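PDB 1OYJ: probable glutathione S-transferase GSTU1 from Oryza sativa, which conjugates reduced glutathione to a wide range of hydrophobic electrophiles, a glutathione transferase activity of the tau class linked to herbicide detoxification. Local coordinates for residues L73-L76 against D77-P81; Y218-V221 against G222-K226. All coordinates share one frame; numbering follows the deposited sequence.

Contact 1: residues L73-L76 against D77-P81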
# COMPACT_ATOMS: atom_id res chain seq x y z
N LEU A 73 6.86 8.94 -2.26
CA LEU A 73 8.17 8.66 -1.64
C LEU A 73 9.05 7.73 -2.52
O LEU A 73 10.22 8.04 -2.79
CB LEU A 73 8.03 8.06 -0.30
CG LEU A 73 7.40 8.84 0.80
CD1 LEU A 73 7.72 8.18 2.15
CD2 LEU A 73 7.83 10.24 0.78
N GLN A 74 8.51 6.66 -3.03
CA GLN A 74 9.30 5.79 -3.88
C GLN A 74 9.67 6.43 -5.18
O GLN A 74 10.82 6.27 -5.71
CB GLN A 74 8.54 4.50 -4.08
CG GLN A 74 8.55 3.68 -2.81
CD GLN A 74 7.85 2.36 -3.02
OE1 GLN A 74 8.48 1.39 -3.34
NE2 GLN A 74 6.55 2.35 -2.83
N TYR A 75 8.77 7.29 -5.63
CA TYR A 75 9.02 8.06 -6.84
C TYR A 75 10.21 9.00 -6.67
O TYR A 75 11.07 9.14 -7.57
CB TYR A 75 7.74 8.76 -7.35
CG TYR A 75 7.92 9.60 -8.61
CD1 TYR A 75 8.05 9.01 -9.85
CD2 TYR A 75 8.05 10.99 -8.53
CE1 TYR A 75 8.24 9.79 -11.01
CE2 TYR A 75 8.26 11.77 -9.66
CZ TYR A 75 8.35 11.17 -10.89
OH TYR A 75 8.53 11.96 -12.00
N LEU A 76 10.28 9.66 -5.53
CA LEU A 76 11.36 10.59 -5.25
C LEU A 76 12.72 9.86 -5.25
O LEU A 76 13.75 10.50 -5.56
CB LEU A 76 11.14 11.35 -3.97
CG LEU A 76 9.93 12.28 -4.01
CD1 LEU A 76 9.70 12.88 -2.56
CD2 LEU A 76 10.20 13.36 -5.00
N ASP A 77 12.78 8.57 -4.91
CA ASP A 77 14.01 7.82 -5.11
C ASP A 77 14.17 7.52 -6.63
O ASP A 77 15.24 7.78 -7.23
CB ASP A 77 14.00 6.45 -4.47
CG ASP A 77 14.48 6.45 -3.02
OD1 ASP A 77 14.88 7.53 -2.47
OD2 ASP A 77 14.48 5.36 -2.39
N ASP A 78 13.11 6.99 -7.25
CA ASP A 78 13.26 6.49 -8.62
C ASP A 78 13.59 7.60 -9.57
O ASP A 78 14.40 7.44 -10.47
CB ASP A 78 12.01 5.76 -9.15
CG ASP A 78 11.76 4.42 -8.48
OD1 ASP A 78 10.59 3.96 -8.59
OD2 ASP A 78 12.65 3.77 -7.86
N ALA A 79 12.93 8.73 -9.39
CA ALA A 79 13.10 9.83 -10.32
C ALA A 79 14.32 10.68 -10.06
O ALA A 79 14.74 11.39 -10.94
CB ALA A 79 11.88 10.66 -10.32
N PHE A 80 14.91 10.60 -8.87
CA PHE A 80 16.08 11.43 -8.55
C PHE A 80 17.15 10.58 -7.95
O PHE A 80 17.39 10.66 -6.76
CB PHE A 80 15.63 12.51 -7.55
CG PHE A 80 14.57 13.42 -8.07
CD1 PHE A 80 13.26 13.21 -7.81
CD2 PHE A 80 14.90 14.48 -8.90
CE1 PHE A 80 12.30 14.07 -8.30
CE2 PHE A 80 13.95 15.31 -9.40
CZ PHE A 80 12.66 15.12 -9.10
N PRO A 81 17.77 9.71 -8.77
CA PRO A 81 18.73 8.71 -8.29
C PRO A 81 19.99 9.29 -7.72
O PRO A 81 20.73 8.58 -7.01
CB PRO A 81 19.05 7.91 -9.57
CG PRO A 81 18.91 8.96 -10.59
CD PRO A 81 17.57 9.59 -10.22
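Ala-79 sets its methyl over one face of the Tyr-75 ring, a CH-pi contact with CB 3.8 Å from the ring centroid and displaced toward the rim. Holding CG anti to the backbone N (chi1 179°), Tyr-75 lays its ring along the next helical turn, where the methyl meets it. The backbone is drawn tight at the same place: Ala-79 N reaches Tyr-75 O at 2.6 Å in a nearly linear bond. One step back, Asp-78 N bonds Gln-74 O at 2.9 Å, in the carbonyl plane. The pair lies near the C-terminal end of helix 69-79. Leu-76 runs alongside Phe-80 in the same direction but touches it more loosely, Leu-76 CD2 to Phe-80 CE1 being 4.0 Å, while Leu-76 O sits at the edge of the phenyl ring, in its plane. The acidic side is less enclosed, with Asp-77 and Asp-78 partly exposed. Asp-77 forms a salt bridge with Lys-28, and Asp-78 bridges to Arg-101 and Arg-105 of the second subunit. Within the thioredoxin-like N-terminal domain, Leu-76 packs on helix 16-28, Tyr-75 OH bonds His-61 at the end of strand 58-61, and Leu-73 leans on helix 164-169.

Contact 2: residues Y218-V221 against G222-K226; sequences YDFV and GVLKK
Phe-220 folds back along helix 214-229, the C-terminal helix of this glutathione transferase, to meet Val-223 and Leu-224 in the i to i+3 and i to i+4 spacing of an alpha-helix. Within the helix, the apolar side-chain contacts gather on this ring. Its CG stands anti to the backbone N (chi1 -176°), which swings the ring toward the following turn. There Phe-220 CE2 comes within 3.7 Å of Leu-224 CD1, the two side chains crossing at a slant, and Leu-224 CD2 approaches Phe-220 CZ at 4.0 Å. Val-223 touches the ring more lightly, its CG2 lying 4.1 Å from Phe-220 CD1. Beyond the helix, Phe-220 also packs on Phe-12 and Val-14, and its side chain lies about 8 Å from the bound glutathione. Replacing Phe-220 by alanine is likely to leave the methyls of Leu-224 and Val-223 without their aromatic partner and to open a gap against Phe-12 and Val-14.

The polar contacts belong to the backbone. Four successive i to i+4 hydrogen bonds join the two halves, donated by Gly-222, Val-223, Leu-224 and Lys-225. That from Leu-224 N to Phe-220 O is the straightest, 2.8 Å long with an N-H...O angle of 171°. The bond from Gly-222 N to Tyr-218 O is more bent, and its donor is tilted 34° from the carbonyl plane.

Outward, Val-221 is buried against Trp-123 of helix 97-124, Ser-178 of helix 176-183 and the loop residue Trp-175, while Leu-224 shares Trp-123 and Tyr-218 meets Tyr-177 edge-to-face. On the exposed flank the Lys-225 chain leads away from the preceding turn, although its CB still lies 3.3 Å from Val-221 O.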
# COMPACT_ATOMS: atom_id res chain seq x y z
N TYR A 218 -2.82 19.30 18.63
CA TYR A 218 -3.86 19.01 19.63
C TYR A 218 -5.03 19.95 19.47
O TYR A 218 -6.16 19.57 19.74
CB TYR A 218 -3.36 19.13 21.02
CG TYR A 218 -4.34 18.67 22.13
CD1 TYR A 218 -4.96 17.45 22.07
CD2 TYR A 218 -4.62 19.48 23.21
CE1 TYR A 218 -5.80 17.02 23.06
CE2 TYR A 218 -5.49 19.05 24.21
CZ TYR A 218 -6.06 17.82 24.11
OH TYR A 218 -6.93 17.36 25.04
N ASP A 219 -4.73 21.19 19.10
CA ASP A 219 -5.74 22.20 18.85
C ASP A 219 -6.56 21.85 17.62
O ASP A 219 -7.81 21.93 17.60
CB ASP A 219 -5.03 23.53 18.71
CG ASP A 219 -4.79 24.18 20.05
OD1 ASP A 219 -5.40 23.77 21.09
OD2 ASP A 219 -3.96 25.08 20.12
N PHE A 220 -5.90 21.35 16.60
CA PHE A 220 -6.65 20.88 15.42
C PHE A 220 -7.56 19.66 15.82
O PHE A 220 -8.71 19.58 15.39
CB PHE A 220 -5.70 20.52 14.32
CG PHE A 220 -6.35 20.14 13.09
CD1 PHE A 220 -6.90 21.09 12.27
CD2 PHE A 220 -6.38 18.82 12.69
CE1 PHE A 220 -7.57 20.73 11.11
CE2 PHE A 220 -6.99 18.46 11.53
CZ PHE A 220 -7.57 19.45 10.72
N VAL A 221 -7.05 18.74 16.65
CA VAL A 221 -7.83 17.59 17.02
C VAL A 221 -9.07 18.11 17.74
O VAL A 221 -10.16 17.51 17.70
CB VAL A 221 -7.05 16.72 17.93
CG1 VAL A 221 -7.91 15.73 18.62
CG2 VAL A 221 -6.01 16.02 17.11
N GLY A 222 -8.87 19.19 18.43
CA GLY A 222 -9.95 19.87 19.10
C GLY A 222 -11.02 20.28 18.11
O GLY A 222 -12.20 20.05 18.38
N VAL A 223 -10.66 20.86 16.97
CA VAL A 223 -11.70 21.21 16.03
C VAL A 223 -12.27 19.93 15.47
O VAL A 223 -13.48 19.81 15.36
CB VAL A 223 -11.32 22.20 14.88
CG1 VAL A 223 -10.36 23.27 15.37
CG2 VAL A 223 -10.77 21.49 13.67
N LEU A 224 -11.44 18.96 15.13
CA LEU A 224 -12.00 17.72 14.62
C LEU A 224 -13.03 17.11 15.61
O LEU A 224 -14.09 16.64 15.20
CB LEU A 224 -10.90 16.67 14.35
CG LEU A 224 -9.87 16.91 13.25
CD1 LEU A 224 -8.83 15.84 13.29
CD2 LEU A 224 -10.48 16.93 11.90
N LYS A 225 -12.73 17.13 16.92
CA LYS A 225 -13.57 16.49 17.93
C LYS A 225 -14.96 17.14 17.94
O LYS A 225 -15.94 16.49 18.27
CB LYS A 225 -12.92 16.56 19.31
CG LYS A 225 -13.57 15.69 20.39
CD LYS A 225 -14.18 16.52 21.56
CE LYS A 225 -15.59 16.02 21.96
NZ LYS A 225 -16.48 17.07 22.52
N LYS A 226 -15.04 18.41 17.56
CA LYS A 226 -16.32 19.09 17.43
C LYS A 226 -16.96 18.79 16.06
O LYS A 226 -18.14 18.48 15.99
CB LYS A 226 -16.15 20.60 17.63

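Both contacts are local, joining residues three or four apart along a helix, contact 1 running on into the loop that follows, yet the two lie on opposite sides of the chain's centre, their own centres about 34 Å apart. Contact 1 is largely buried and lies toward the C-terminal end of helix 69-79 in the N-terminal domain; contact 2 is a surface contact within helix 214-229. An aromatic ring reaches forward to aliphatic groups in both, but a methyl lies over the ring face, offset toward the rim, in 73-81, whereas in 218-226 the approach is oblique. Their polar chemistry follows their place: the acids of contact 1 are engaged by basic residues of both subunits, while no other chain of the assembly touches contact 2.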